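Local atomic coordinates of substrate-binding protein (Synechococcus sp., PDB entry 6WPN), a protein that probably binds an oligosaccharide or a related sugar in the periplasm of a marine cyanobacterium, as the solute receptor of a transport system. Residues T322-R332 against S339-E350. Residues are numbered along the deposited sequence; the frame is centred on the assembly and turned at random. Where two conformers were deposited one is given.
Sequences TNGTNQARFAR and SSLEALSAIRAE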
# COMPACT_ATOMS: atom_id res chain seq x y z
N THR A 322 3.37 -9.54 16.46
CA THR A 322 3.36 -10.27 15.20
C THR A 322 3.33 -11.78 15.39
O THR A 322 3.67 -12.52 14.46
CB THR A 322 4.57 -9.86 14.36
OG1 THR A 322 5.77 -10.22 15.06
CG2 THR A 322 4.57 -8.36 14.12
N ASN A 323 2.92 -12.27 16.56
CA ASN A 323 2.86 -13.71 16.74
C ASN A 323 1.61 -14.26 16.06
O ASN A 323 0.85 -13.53 15.42
CB ASN A 323 2.90 -14.08 18.23
CG ASN A 323 1.67 -13.62 19.00
OD1 ASN A 323 0.69 -13.13 18.43
ND2 ASN A 323 1.71 -13.78 20.31
N GLY A 324 1.36 -15.56 16.24
CA GLY A 324 0.24 -16.19 15.57
C GLY A 324 -1.10 -15.65 16.04
O GLY A 324 -1.97 -15.31 15.24
N THR A 325 -1.28 -15.58 17.36
CA THR A 325 -2.58 -15.23 17.92
C THR A 325 -2.94 -13.79 17.61
O THR A 325 -4.07 -13.50 17.20
CB THR A 325 -2.57 -15.45 19.44
OG1 THR A 325 -2.26 -16.82 19.73
CG2 THR A 325 -3.93 -15.09 20.03
N ASN A 326 -2.00 -12.86 17.81
CA ASN A 326 -2.31 -11.45 17.60
C ASN A 326 -2.49 -11.13 16.12
O ASN A 326 -3.37 -10.33 15.76
CB ASN A 326 -1.22 -10.57 18.22
CG ASN A 326 -1.18 -10.68 19.74
OD1 ASN A 326 -2.22 -10.77 20.40
ND2 ASN A 326 0.03 -10.65 20.31
N GLN A 327 -1.69 -11.74 15.25
CA GLN A 327 -1.83 -11.47 13.82
C GLN A 327 -3.14 -12.03 13.28
O GLN A 327 -3.80 -11.39 12.46
CB GLN A 327 -0.64 -12.02 13.05
CG GLN A 327 0.58 -11.12 13.09
CD GLN A 327 1.45 -11.26 11.86
OE1 GLN A 327 1.02 -10.97 10.75
NE2 GLN A 327 2.69 -11.72 12.05
N ALA A 328 -3.53 -13.22 13.74
CA ALA A 328 -4.81 -13.79 13.32
C ALA A 328 -5.96 -12.89 13.76
O ALA A 328 -6.87 -12.59 12.98
CB ALA A 328 -4.97 -15.20 13.88
N ARG A 329 -5.92 -12.44 15.02
CA ARG A 329 -6.97 -11.57 15.53
C ARG A 329 -7.02 -10.25 14.77
O ARG A 329 -8.11 -9.74 14.47
CB ARG A 329 -6.75 -11.32 17.02
CG ARG A 329 -7.82 -10.47 17.67
CD ARG A 329 -7.62 -10.39 19.17
NE ARG A 329 -8.51 -9.41 19.78
CZ ARG A 329 -8.37 -8.93 21.01
NH1 ARG A 329 -9.23 -8.03 21.47
NH2 ARG A 329 -7.37 -9.34 21.78
N PHE A 330 -5.86 -9.68 14.45
CA PHE A 330 -5.86 -8.45 13.67
C PHE A 330 -6.32 -8.70 12.24
O PHE A 330 -6.99 -7.84 11.65
CB PHE A 330 -4.47 -7.80 13.68
CG PHE A 330 -4.43 -6.44 13.03
CD1 PHE A 330 -4.88 -5.32 13.72
CD2 PHE A 330 -3.92 -6.27 11.75
CE1 PHE A 330 -4.84 -4.06 13.13
CE2 PHE A 330 -3.88 -5.02 11.16
CZ PHE A 330 -4.34 -3.91 11.85
N ALA A 331 -6.00 -9.86 11.67
CA ALA A 331 -6.48 -10.18 10.33
C ALA A 331 -8.00 -10.24 10.29
O ALA A 331 -8.62 -9.81 9.31
CB ALA A 331 -5.88 -11.50 9.85
N ARG A 332 -8.63 -10.76 11.35
CA ARG A 332 -10.08 -10.80 11.39
C ARG A 332 -10.67 -9.41 11.56
O ARG A 332 -11.55 -8.99 10.79
CB ARG A 332 -10.56 -11.72 12.51
CG ARG A 332 -10.11 -13.15 12.39
CD ARG A 332 -10.61 -14.00 13.54
NE ARG A 332 -9.97 -15.32 13.57
CZ ARG A 332 -9.10 -15.71 14.50
NH1 ARG A 332 -8.78 -14.89 15.49
NH2 ARG A 332 -8.57 -16.92 14.43
N SER A 339 1.27 -11.81 8.06
CA SER A 339 2.53 -12.37 7.60
C SER A 339 2.95 -13.59 8.39
O SER A 339 3.95 -14.23 8.04
CB SER A 339 3.63 -11.30 7.65
OG SER A 339 3.82 -10.83 8.98
N SER A 340 2.22 -13.94 9.44
CA SER A 340 2.48 -15.15 10.20
C SER A 340 1.91 -16.35 9.47
O SER A 340 0.75 -16.34 9.04
CB SER A 340 1.86 -15.05 11.59
OG SER A 340 1.78 -16.31 12.22
N LEU A 341 2.72 -17.41 9.34
CA LEU A 341 2.27 -18.63 8.68
C LEU A 341 1.09 -19.25 9.43
O LEU A 341 0.11 -19.68 8.82
CB LEU A 341 3.42 -19.63 8.56
CG LEU A 341 4.53 -19.19 7.60
CD1 LEU A 341 5.68 -20.18 7.62
CD2 LEU A 341 3.98 -19.00 6.19
N GLU A 342 1.19 -19.31 10.76
CA GLU A 342 0.11 -19.87 11.57
C GLU A 342 -1.18 -19.08 11.37
O GLU A 342 -2.25 -19.65 11.15
CB GLU A 342 0.50 -19.84 13.05
CG GLU A 342 1.64 -20.76 13.42
CD GLU A 342 2.05 -20.65 14.87
OE1 GLU A 342 1.57 -19.72 15.56
OE2 GLU A 342 2.84 -21.50 15.32
N ALA A 343 -1.09 -17.75 11.44
CA ALA A 343 -2.26 -16.90 11.29
C ALA A 343 -2.78 -16.90 9.85
O ALA A 343 -4.00 -16.92 9.63
CB ALA A 343 -1.94 -15.48 11.74
N LEU A 344 -1.87 -16.89 8.87
CA LEU A 344 -2.29 -16.89 7.48
C LEU A 344 -3.06 -18.15 7.13
O LEU A 344 -4.11 -18.10 6.47
CB LEU A 344 -1.07 -16.74 6.56
CG LEU A 344 -1.33 -16.80 5.06
CD1 LEU A 344 -2.27 -15.68 4.62
CD2 LEU A 344 -0.02 -16.75 4.28
N SER A 345 -2.54 -19.31 7.55
CA SER A 345 -3.25 -20.56 7.32
C SER A 345 -4.56 -20.60 8.09
O SER A 345 -5.57 -21.10 7.59
CB SER A 345 -2.37 -21.75 7.70
OG SER A 345 -3.01 -22.97 7.36
N ALA A 346 -4.57 -20.09 9.33
CA ALA A 346 -5.80 -20.06 10.10
C ALA A 346 -6.84 -19.16 9.45
O ALA A 346 -8.03 -19.49 9.44
CB ALA A 346 -5.52 -19.61 11.54
N ILE A 347 -6.41 -18.01 8.93
CA ILE A 347 -7.36 -17.10 8.29
C ILE A 347 -7.88 -17.69 6.99
O ILE A 347 -9.08 -17.63 6.69
CB ILE A 347 -6.72 -15.72 8.07
CG1 ILE A 347 -6.52 -15.01 9.40
CG2 ILE A 347 -7.61 -14.86 7.17
CD1 ILE A 347 -7.80 -14.79 10.16
N ARG A 348 -6.99 -18.26 6.17
CA ARG A 348 -7.42 -18.93 4.95
C ARG A 348 -8.41 -20.05 5.26
O ARG A 348 -9.39 -20.25 4.53
CB ARG A 348 -6.22 -19.49 4.19
CG ARG A 348 -5.37 -18.45 3.49
CD ARG A 348 -4.16 -19.11 2.85
NE ARG A 348 -3.28 -18.15 2.19
CZ ARG A 348 -3.32 -17.87 0.90
NH1 ARG A 348 -4.22 -18.47 0.12
NH2 ARG A 348 -2.48 -16.99 0.38
N ALA A 349 -8.17 -20.78 6.35
CA ALA A 349 -9.05 -21.88 6.71
C ALA A 349 -10.42 -21.37 7.16
O ALA A 349 -11.45 -21.95 6.80
CB ALA A 349 -8.41 -22.73 7.81
N GLU A 350 -10.44 -20.30 7.95
CA GLU A 350 -11.71 -19.74 8.40
C GLU A 350 -12.53 -19.23 7.22
O GLU A 350 -13.76 -19.38 7.19
CB GLU A 350 -11.47 -18.64 9.43
CG GLU A 350 -10.94 -19.18 10.75
CD GLU A 350 -10.31 -18.11 11.62
OE1 GLU A 350 -10.41 -16.91 11.28
OE2 GLU A 350 -9.72 -18.48 12.67
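Arg332 meets Glu350 side-on in a two-pronged salt bridge. Arg332 NE reaches Glu350 OE1 at 2.8 Å, and NH2 reaches OE2 at 2.6 Å, using that oxygen's syn lone pair. The guanidinium and carboxylate planes lie only 26° apart, although the two side chains cross at about a right angle.

At the other end of the interface, the Gln327 amide is gripped by the backbone just before both helices. Its OE1 accepts from Ser339 N at 2.8 Å, with a weak second bond from Ser340 N, while NE2 donates almost straight to Thr322 O at 2.7 Å, though from above the carbonyl plane rather than along a lone pair. NE2 also makes a weak bond to Ser339 OG, whose main partner is Trp139 O. With CG anti to the carbonyl carbon (chi1 -81°), the amide is carried across to Ser339 and Ser340. Cut back to alanine, this position would probably leave Thr322 O and Ser339 N without the amide that holds them and open a gap beside Ser340 CB.

Between these ends the packing is small and close. Ala343 CB sits 3.4 Å from Ala328 N and near Gly324 O, and it meets Ala328 CB at 3.7 Å. Further along, Ile347 CG1 touches Ala331 CB at 3.6 Å, while its CD1 touches Arg332 CG. With glycine and alanine at the crossing, the axes of 324-332 and 341-350 come within 8.0 Å, crossing at -39°. The chemistry is thus divided: a buried amide ties together the segments leading into both helices, and an ion pair, exposed at Arg332, clasps the helices farther along.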